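Local coordinates for protein glycerate dehydrogenase/glyoxylate reductase (Thermus thermophilus, PDB 2CUK) that probably reduces hydroxypyruvate and glyoxylate with a nicotinamide cofactor, as a member of the D-isomer specific 2-hydroxyacid dehydrogenase family, at residues V240-V254 with P265-G279. Sequence-based numbering, arbitrary orientation.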
loop_
_atom_site.group_PDB
_atom_site.type_symbol
_atom_site.label_atom_id
_atom_site.label_comp_id
_atom_site.label_asym_id
_atom_site.label_seq_id
_atom_site.Cartn_x
_atom_site.Cartn_y
_atom_site.Cartn_z
ATOM N N VAL A 240 11.728 -11.193 -15.852
ATOM C CA VAL A 240 11.461 -12.524 -15.310
ATOM C C VAL A 240 12.781 -13.166 -14.885
ATOM O O VAL A 240 12.887 -13.748 -13.809
ATOM C CB VAL A 240 10.787 -13.447 -16.360
ATOM C CG1 VAL A 240 10.777 -14.892 -15.847
ATOM C CG2 VAL A 240 9.361 -12.982 -16.634
ATOM N N GLU A 241 13.785 -13.051 -15.745
ATOM C CA GLU A 241 15.104 -13.606 -15.461
ATOM C C GLU A 241 15.695 -13.031 -14.171
ATOM O O GLU A 241 16.165 -13.773 -13.310
ATOM C CB GLU A 241 16.051 -13.312 -16.625
ATOM C CG GLU A 241 15.669 -13.999 -17.932
ATOM C CD GLU A 241 16.536 -13.556 -19.107
ATOM O OE1 GLU A 241 17.661 -13.063 -18.873
ATOM O OE2 GLU A 241 16.102 -13.714 -20.267
ATOM N N ALA A 242 15.654 -11.705 -14.053
ATOM C CA ALA A 242 16.198 -10.986 -12.904
ATOM C C ALA A 242 15.453 -11.229 -11.604
ATOM O O ALA A 242 16.020 -11.073 -10.518
ATOM C CB ALA A 242 16.227 -9.476 -13.204
ATOM N N LEU A 243 14.185 -11.608 -11.706
ATOM C CA LEU A 243 13.374 -11.848 -10.519
ATOM C C LEU A 243 13.596 -13.208 -9.881
ATOM O O LEU A 243 13.203 -13.428 -8.739
ATOM C CB LEU A 243 11.887 -11.688 -10.853
ATOM C CG LEU A 243 11.390 -10.248 -11.022
ATOM C CD1 LEU A 243 9.975 -10.258 -11.537
ATOM C CD2 LEU A 243 11.462 -9.523 -9.689
ATOM N N ARG A 244 14.235 -14.122 -10.601
ATOM C CA ARG A 244 14.451 -15.447 -10.040
ATOM C C ARG A 244 15.400 -15.459 -8.849
ATOM O O ARG A 244 15.267 -16.303 -7.968
ATOM C CB ARG A 244 14.918 -16.420 -11.128
ATOM C CG ARG A 244 13.838 -16.672 -12.174
ATOM C CD ARG A 244 14.134 -17.872 -13.055
ATOM N NE ARG A 244 13.173 -17.982 -14.156
ATOM C CZ ARG A 244 11.884 -18.277 -14.012
ATOM N NH1 ARG A 244 11.379 -18.501 -12.805
ATOM N NH2 ARG A 244 11.097 -18.344 -15.078
ATOM N N GLY A 245 16.336 -14.511 -8.799
ATOM C CA GLY A 245 17.263 -14.473 -7.680
ATOM C C GLY A 245 18.033 -13.176 -7.471
ATOM O O GLY A 245 18.547 -12.924 -6.380
ATOM N N HIS A 246 18.119 -12.346 -8.504
ATOM C CA HIS A 246 18.849 -11.087 -8.400
ATOM C C HIS A 246 18.046 -9.985 -7.701
ATOM O O HIS A 246 18.466 -9.466 -6.665
ATOM C CB HIS A 246 19.277 -10.614 -9.793
ATOM C CG HIS A 246 20.096 -9.363 -9.775
ATOM N ND1 HIS A 246 21.306 -9.276 -9.121
ATOM C CD2 HIS A 246 19.868 -8.140 -10.313
ATOM C CE1 HIS A 246 21.790 -8.053 -9.258
ATOM N NE2 HIS A 246 20.936 -7.345 -9.975
ATOM N N LEU A 247 16.892 -9.636 -8.261
ATOM C CA LEU A 247 16.041 -8.590 -7.685
ATOM C C LEU A 247 15.186 -9.076 -6.529
ATOM O O LEU A 247 14.737 -10.225 -6.520
ATOM C CB LEU A 247 15.118 -8.005 -8.758
ATOM C CG LEU A 247 15.798 -7.229 -9.887
ATOM C CD1 LEU A 247 14.761 -6.820 -10.927
ATOM C CD2 LEU A 247 16.500 -6.007 -9.311
ATOM N N PHE A 248 14.966 -8.207 -5.546
ATOM C CA PHE A 248 14.125 -8.570 -4.414
ATOM C C PHE A 248 12.718 -8.781 -4.976
ATOM O O PHE A 248 12.014 -9.707 -4.581
ATOM C CB PHE A 248 14.080 -7.446 -3.378
ATOM C CG PHE A 248 13.207 -7.749 -2.187
ATOM C CD1 PHE A 248 13.711 -8.453 -1.101
ATOM C CD2 PHE A 248 11.878 -7.337 -2.159
ATOM C CE1 PHE A 248 12.905 -8.738 0.003
ATOM C CE2 PHE A 248 11.062 -7.616 -1.065
ATOM C CZ PHE A 248 11.575 -8.316 0.019
ATOM N N GLY A 249 12.321 -7.911 -5.903
ATOM C CA GLY A 249 10.998 -8.015 -6.494
ATOM C C GLY A 249 10.640 -6.869 -7.421
ATOM O O GLY A 249 11.463 -5.989 -7.690
ATOM N N ALA A 250 9.409 -6.883 -7.925
ATOM C CA ALA A 250 8.949 -5.838 -8.831
ATOM C C ALA A 250 7.454 -5.588 -8.702
ATOM O O ALA A 250 6.671 -6.524 -8.505
ATOM C CB ALA A 250 9.280 -6.207 -10.274
ATOM N N GLY A 251 7.077 -4.315 -8.808
ATOM C CA GLY A 251 5.682 -3.915 -8.733
ATOM C C GLY A 251 5.345 -3.231 -10.045
ATOM O O GLY A 251 5.885 -2.162 -10.354
ATOM N N LEU A 252 4.454 -3.834 -10.822
ATOM C CA LEU A 252 4.101 -3.275 -12.121
ATOM C C LEU A 252 2.620 -2.985 -12.304
ATOM O O LEU A 252 1.776 -3.825 -12.006
ATOM C CB LEU A 252 4.524 -4.239 -13.229
ATOM C CG LEU A 252 5.913 -4.871 -13.163
ATOM C CD1 LEU A 252 6.024 -5.907 -14.275
ATOM C CD2 LEU A 252 6.993 -3.803 -13.291
ATOM N N ASP A 253 2.311 -1.801 -12.821
ATOM C CA ASP A 253 0.928 -1.438 -13.091
ATOM C C ASP A 253 0.759 -1.414 -14.610
ATOM O O ASP A 253 -0.353 -1.327 -15.127
ATOM C CB ASP A 253 0.590 -0.067 -12.518
ATOM C CG ASP A 253 -0.872 0.289 -12.710
ATOM O OD1 ASP A 253 -1.719 -0.518 -12.273
ATOM O OD2 ASP A 253 -1.173 1.357 -13.294
ATOM N N VAL A 254 1.884 -1.486 -15.316
ATOM C CA VAL A 254 1.890 -1.486 -16.776
ATOM C C VAL A 254 2.827 -2.598 -17.233
ATOM O O VAL A 254 3.846 -2.857 -16.595
ATOM C CB VAL A 254 2.375 -0.127 -17.346
ATOM C CG1 VAL A 254 1.443 0.986 -16.889
ATOM C CG2 VAL A 254 3.812 0.158 -16.906
ATOM N N PRO A 265 4.848 -16.134 -17.036
ATOM C CA PRO A 265 5.628 -16.446 -15.831
ATOM C C PRO A 265 5.630 -15.413 -14.698
ATOM O O PRO A 265 5.751 -15.779 -13.532
ATOM C CB PRO A 265 7.033 -16.734 -16.379
ATOM C CG PRO A 265 7.029 -16.121 -17.761
ATOM C CD PRO A 265 5.641 -16.386 -18.248
ATOM N N LEU A 266 5.496 -14.130 -15.018
ATOM C CA LEU A 266 5.482 -13.127 -13.957
ATOM C C LEU A 266 4.396 -13.407 -12.923
ATOM O O LEU A 266 4.574 -13.115 -11.744
ATOM C CB LEU A 266 5.280 -11.724 -14.531
ATOM C CG LEU A 266 6.543 -11.012 -15.019
ATOM C CD1 LEU A 266 6.169 -9.658 -15.593
ATOM C CD2 LEU A 266 7.527 -10.854 -13.863
ATOM N N TYR A 267 3.278 -13.978 -13.360
ATOM C CA TYR A 267 2.175 -14.277 -12.447
ATOM C C TYR A 267 2.501 -15.409 -11.489
ATOM O O TYR A 267 1.869 -15.541 -10.446
ATOM C CB TYR A 267 0.904 -14.624 -13.226
ATOM C CG TYR A 267 0.242 -13.441 -13.888
ATOM C CD1 TYR A 267 -0.272 -12.385 -13.127
ATOM C CD2 TYR A 267 0.123 -13.373 -15.272
ATOM C CE1 TYR A 267 -0.887 -11.290 -13.738
ATOM C CE2 TYR A 267 -0.490 -12.289 -15.891
ATOM C CZ TYR A 267 -0.994 -11.253 -15.122
ATOM O OH TYR A 267 -1.614 -10.191 -15.742
ATOM N N ALA A 268 3.490 -16.225 -11.844
ATOM C CA ALA A 268 3.892 -17.346 -11.004
ATOM C C ALA A 268 4.990 -16.953 -10.010
ATOM O O ALA A 268 5.406 -17.765 -9.184
ATOM C CB ALA A 268 4.365 -18.504 -11.878
ATOM N N LEU A 269 5.454 -15.708 -10.085
ATOM C CA LEU A 269 6.503 -15.228 -9.184
ATOM C C LEU A 269 5.906 -14.462 -8.009
ATOM O O LEU A 269 5.333 -13.389 -8.183
ATOM C CB LEU A 269 7.492 -14.328 -9.939
ATOM C CG LEU A 269 8.309 -15.017 -11.036
ATOM C CD1 LEU A 269 9.174 -13.997 -11.767
ATOM C CD2 LEU A 269 9.173 -16.102 -10.414
ATOM N N PRO A 270 6.030 -15.012 -6.793
ATOM C CA PRO A 270 5.488 -14.354 -5.605
ATOM C C PRO A 270 6.088 -12.984 -5.295
ATOM O O PRO A 270 5.463 -12.184 -4.601
ATOM C CB PRO A 270 5.733 -15.381 -4.495
ATOM C CG PRO A 270 6.920 -16.154 -4.990
ATOM C CD PRO A 270 6.609 -16.322 -6.451
ATOM N N ASN A 271 7.287 -12.707 -5.808
ATOM C CA ASN A 271 7.919 -11.410 -5.559
ATOM C C ASN A 271 7.583 -10.383 -6.642
ATOM O O ASN A 271 8.206 -9.324 -6.730
ATOM C CB ASN A 271 9.442 -11.566 -5.391
ATOM C CG ASN A 271 10.126 -12.141 -6.620
ATOM O OD1 ASN A 271 9.539 -12.918 -7.375
ATOM N ND2 ASN A 271 11.390 -11.777 -6.811
ATOM N N ALA A 272 6.586 -10.701 -7.463
ATOM C CA ALA A 272 6.130 -9.791 -8.508
ATOM C C ALA A 272 4.668 -9.445 -8.227
ATOM O O ALA A 272 3.849 -10.332 -8.005
ATOM C CB ALA A 272 6.254 -10.442 -9.888
ATOM N N VAL A 273 4.353 -8.155 -8.213
ATOM C CA VAL A 273 2.988 -7.708 -7.983
ATOM C C VAL A 273 2.550 -6.963 -9.236
ATOM O O VAL A 273 3.080 -5.900 -9.562
ATOM C CB VAL A 273 2.890 -6.785 -6.733
ATOM C CG1 VAL A 273 1.486 -6.177 -6.627
ATOM C CG2 VAL A 273 3.192 -7.593 -5.473
ATOM N N ILE A 274 1.599 -7.546 -9.959
ATOM C CA ILE A 274 1.102 -6.943 -11.190
ATOM C C ILE A 274 -0.342 -6.460 -11.040
ATOM O O ILE A 274 -1.238 -7.237 -10.712
ATOM C CB ILE A 274 1.160 -7.951 -12.382
ATOM C CG1 ILE A 274 2.613 -8.246 -12.775
ATOM C CG2 ILE A 274 0.451 -7.378 -13.589
ATOM C CD1 ILE A 274 3.529 -8.582 -11.597
ATOM N N THR A 275 -0.561 -5.169 -11.269
ATOM C CA THR A 275 -1.912 -4.626 -11.199
ATOM C C THR A 275 -2.295 -4.284 -12.636
ATOM O O THR A 275 -1.445 -3.913 -13.440
ATOM C CB THR A 275 -1.999 -3.395 -10.263
ATOM O OG1 THR A 275 -0.965 -2.460 -10.577
ATOM C CG2 THR A 275 -1.864 -3.832 -8.811
ATOM N N PRO A 276 -3.584 -4.413 -12.978
ATOM C CA PRO A 276 -4.071 -4.136 -14.332
ATOM C C PRO A 276 -4.210 -2.680 -14.790
ATOM O O PRO A 276 -5.297 -2.248 -15.164
ATOM C CB PRO A 276 -5.398 -4.888 -14.361
ATOM C CG PRO A 276 -5.916 -4.654 -12.965
ATOM C CD PRO A 276 -4.683 -4.856 -12.098
ATOM N N HIS A 277 -3.108 -1.939 -14.777
ATOM C CA HIS A 277 -3.106 -0.549 -15.227
ATOM C C HIS A 277 -4.205 0.277 -14.569
ATOM O O HIS A 277 -5.043 0.882 -15.248
ATOM C CB HIS A 277 -3.265 -0.504 -16.751
ATOM C CG HIS A 277 -2.736 0.745 -17.381
ATOM N ND1 HIS A 277 -2.816 0.987 -18.737
ATOM C CD2 HIS A 277 -2.152 1.839 -16.839
ATOM C CE1 HIS A 277 -2.308 2.177 -19.001
ATOM N NE2 HIS A 277 -1.898 2.715 -17.866
ATOM N N ILE A 278 -4.186 0.306 -13.243
ATOM C CA ILE A 278 -5.178 1.046 -12.480
ATOM C C ILE A 278 -4.570 2.255 -11.780
ATOM O O ILE A 278 -5.159 2.809 -10.852
ATOM C CB ILE A 278 -5.847 0.130 -11.436
ATOM C CG1 ILE A 278 -4.776 -0.561 -10.584
ATOM C CG2 ILE A 278 -6.713 -0.896 -12.145
ATOM C CD1 ILE A 278 -5.323 -1.494 -9.514
ATOM N N GLY A 279 -3.394 2.667 -12.240
ATOM C CA GLY A 279 -2.720 3.808 -11.646
ATOM C C GLY A 279 -3.584 5.036 -11.395
ATOM O O GLY A 279 -3.480 5.655 -10.339
#
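Asp253 turns its carboxylate onto the Thr275 hydroxyl and the amides of Ile278 and Gly279, just past where strands 249-252 and 272-274 run parallel at the edge of the Rossmann-type NAD-binding sheet. Its CG stands anti to the backbone N (chi1 -176°), carrying the carboxylate across; Asp253 OD1 takes Thr275 OG1 on its anti lone pair at 2.7 Å and Ile278 N on its syn one at 2.8 Å. Asp253 OD2 receives Gly279 N from 34° out of the carboxylate plane. An alanine here would probably leave the Ile278 and Gly279 amides without their acceptor and the Thr275 hydroxyl freer to turn. Val254 CG1 makes a CH-pi contact over a face of the His277 ring, 4.0 Å from its centroid. Backbone bonds run from Ala250 N to Asn271 O, Val273 N to Ala250 O, Leu252 N to Val273 O and Thr275 N to Leu252 O. At the other end Asn271 ND2 bonds two carbonyls: Leu243 O, met on a lone pair at 3.1 Å, and Phe248 O, approached from above the carbonyl plane. On the sheet face of Leu252 and Ile274, Leu266 CD2 presses on Leu243 CD1 at a tight 3.4 Å, the side chains crossing near a right angle, while Leu266 CD1 reaches Leu252 CD1. Polar grips thus fix both ends of the pair, leucines pack helix 236-243 against that face, and three donors probably stabilise the buried carboxylate.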